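Local coordinates for protein caprin-2 (Danio rerio, PDB 4OUS) that probably takes part in canonical Wnt signaling through its C1q domain, which assembles as a trimer, at residues Ile64-Tyr69 with Leu112-Ile117. The protein carries 1 engineered substitution. Numbering follows the deposited sequence.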
loop_
_atom_site.group_PDB
_atom_site.type_symbol
_atom_site.label_atom_id
_atom_site.label_comp_id
_atom_site.label_asym_id
_atom_site.label_seq_id
_atom_site.Cartn_x
_atom_site.Cartn_y
_atom_site.Cartn_z
ATOM N N ILE A 64 20.617 -6.774 6.963
ATOM C CA ILE A 64 22.006 -6.717 6.538
ATOM C C ILE A 64 22.287 -5.330 5.984
ATOM O O ILE A 64 21.361 -4.593 5.636
ATOM C CB ILE A 64 22.335 -7.774 5.462
ATOM C CG1 ILE A 64 21.492 -7.546 4.204
ATOM C CG2 ILE A 64 22.137 -9.186 6.011
ATOM C CD1 ILE A 64 21.822 -8.490 3.064
ATOM N N SER A 65 23.567 -4.984 5.897
ATOM C CA SER A 65 23.996 -3.669 5.430
ATOM C C SER A 65 24.101 -3.617 3.907
ATOM O O SER A 65 25.126 -3.218 3.355
ATOM C CB SER A 65 25.339 -3.298 6.056
ATOM O OG SER A 65 25.254 -3.304 7.471
ATOM N N VAL A 66 23.044 -4.069 3.246
ATOM C CA VAL A 66 22.855 -3.911 1.811
ATOM C C VAL A 66 21.445 -3.370 1.635
ATOM O O VAL A 66 20.498 -3.935 2.185
ATOM C CB VAL A 66 23.006 -5.244 1.044
ATOM C CG1 VAL A 66 22.823 -5.024 -0.454
ATOM C CG2 VAL A 66 24.351 -5.897 1.339
ATOM N N PRO A 67 21.288 -2.270 0.893
ATOM C CA PRO A 67 19.947 -1.720 0.699
ATOM C C PRO A 67 19.096 -2.618 -0.180
ATOM O O PRO A 67 19.619 -3.380 -0.999
ATOM C CB PRO A 67 20.217 -0.386 0.006
ATOM C CG PRO A 67 21.503 -0.624 -0.730
ATOM C CD PRO A 67 22.313 -1.457 0.218
ATOM N N LEU A 68 17.786 -2.506 -0.010
ATOM C CA LEU A 68 16.828 -3.246 -0.813
ATOM C C LEU A 68 16.247 -2.354 -1.902
ATOM O O LEU A 68 15.692 -1.293 -1.609
ATOM C CB LEU A 68 15.712 -3.804 0.069
ATOM C CG LEU A 68 14.670 -4.652 -0.654
ATOM C CD1 LEU A 68 15.290 -5.943 -1.154
ATOM C CD2 LEU A 68 13.465 -4.948 0.227
ATOM N N TYR A 69 16.388 -2.782 -3.153
ATOM C CA TYR A 69 15.791 -2.123 -4.311
ATOM C C TYR A 69 14.909 -3.128 -5.035
ATOM O O TYR A 69 15.402 -4.184 -5.450
ATOM C CB TYR A 69 16.856 -1.633 -5.286
ATOM C CG TYR A 69 17.690 -0.444 -4.887
ATOM C CD1 TYR A 69 17.421 0.813 -5.423
ATOM C CD2 TYR A 69 18.779 -0.572 -4.026
ATOM C CE1 TYR A 69 18.194 1.907 -5.103
ATOM C CE2 TYR A 69 19.563 0.523 -3.705
ATOM C CZ TYR A 69 19.264 1.759 -4.245
ATOM O OH TYR A 69 20.030 2.860 -3.927
ATOM N N LEU A 112 14.297 -8.212 -7.923
ATOM C CA LEU A 112 15.213 -7.875 -6.854
ATOM C C LEU A 112 16.436 -7.247 -7.493
ATOM O O LEU A 112 17.286 -7.948 -8.037
ATOM C CB LEU A 112 15.583 -9.118 -6.045
ATOM C CG LEU A 112 16.547 -8.895 -4.887
ATOM C CD1 LEU A 112 15.998 -7.886 -3.898
ATOM C CD2 LEU A 112 16.853 -10.214 -4.195
ATOM N N HIS A 113 16.490 -5.925 -7.509
ATOM C CA HIS A 113 17.616 -5.243 -8.123
ATOM C C HIS A 113 18.870 -5.428 -7.265
ATOM O O HIS A 113 19.890 -5.914 -7.753
ATOM C CB HIS A 113 17.292 -3.766 -8.328
ATOM C CG HIS A 113 18.476 -2.949 -8.724
ATOM N ND1 HIS A 113 19.192 -3.186 -9.878
ATOM C CD2 HIS A 113 19.092 -1.918 -8.100
ATOM C CE1 HIS A 113 20.194 -2.325 -9.951
ATOM N NE2 HIS A 113 20.152 -1.542 -8.889
ATOM N N ARG A 114 18.768 -5.057 -5.990
ATOM C CA ARG A 114 19.823 -5.245 -4.998
ATOM C C ARG A 114 19.184 -5.583 -3.667
ATOM O O ARG A 114 18.027 -5.236 -3.422
ATOM C CB ARG A 114 20.691 -3.989 -4.850
ATOM C CG ARG A 114 21.538 -3.642 -6.073
ATOM C CD ARG A 114 22.496 -2.477 -5.795
ATOM N NE ARG A 114 23.389 -2.812 -4.685
ATOM C CZ ARG A 114 23.774 -1.973 -3.724
ATOM N NH1 ARG A 114 23.379 -0.706 -3.730
ATOM N NH2 ARG A 114 24.546 -2.417 -2.745
ATOM N N GLY A 115 19.952 -6.235 -2.801
ATOM C CA GLY A 115 19.496 -6.551 -1.465
ATOM C C GLY A 115 19.049 -7.989 -1.341
ATOM O O GLY A 115 19.302 -8.820 -2.220
ATOM N N ALA A 116 18.396 -8.287 -0.227
ATOM C CA ALA A 116 17.951 -9.637 0.078
ATOM C C ALA A 116 16.631 -9.556 0.829
ATOM O O ALA A 116 16.392 -8.605 1.579
ATOM C CB ALA A 116 18.996 -10.386 0.895
ATOM N N ILE A 117 15.783 -10.558 0.617
ATOM C CA ILE A 117 14.401 -10.552 1.082
ATOM C C ILE A 117 14.156 -11.534 2.220
ATOM O O ILE A 117 14.601 -12.680 2.162
ATOM C CB ILE A 117 13.448 -10.896 -0.086
ATOM C CG1 ILE A 117 13.616 -9.867 -1.208
ATOM C CG2 ILE A 117 11.998 -11.005 0.386
ATOM C CD1 ILE A 117 12.820 -10.167 -2.459
HETATM O O HOH W 1 18.903 -6.244 1.904
#
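Tyr69 meets the 112-117 segment through both its backbone polar atoms. Its N donates almost straight, at 174°, to Arg114 O. Its O accepts His113 N at 2.9 Å on a more bent path. Arg114 O also receives a CA-H contact from Leu68. Past the last pair a water takes over: it donates to Val66 O and accepts from Ala116 N at 3.0 Å, and Lys61 NZ gives Val66 O a second bond.

The His113 ring turns its edge to the face of Tyr69 in an offset edge-to-face stack, planes 85° apart, and its ND1 is satisfied by Asp22. Arg114 runs beside Tyr69, pointing the same way; its chain bends at chi3 (59°), which sets NE, and the guanidinium beyond lies by Pro67, with Arg114 NH1 3.5 Å from Pro67 CG, and NH2 reaches Val66 CG1. An alanine at Arg114 would probably leave Pro67 and Tyr69 CE2 without that cover. Gly115 passes so near Pro67, Gly115 CA to Pro67 O 3.2 Å, that a CB would clash. Leu68 CD1 presses tightly on Leu112 CD1.

With His113 and Arg114 both opposite Tyr69, this is a classic beta bulge, ending an antiparallel strand pair in the C1q jelly-roll fold.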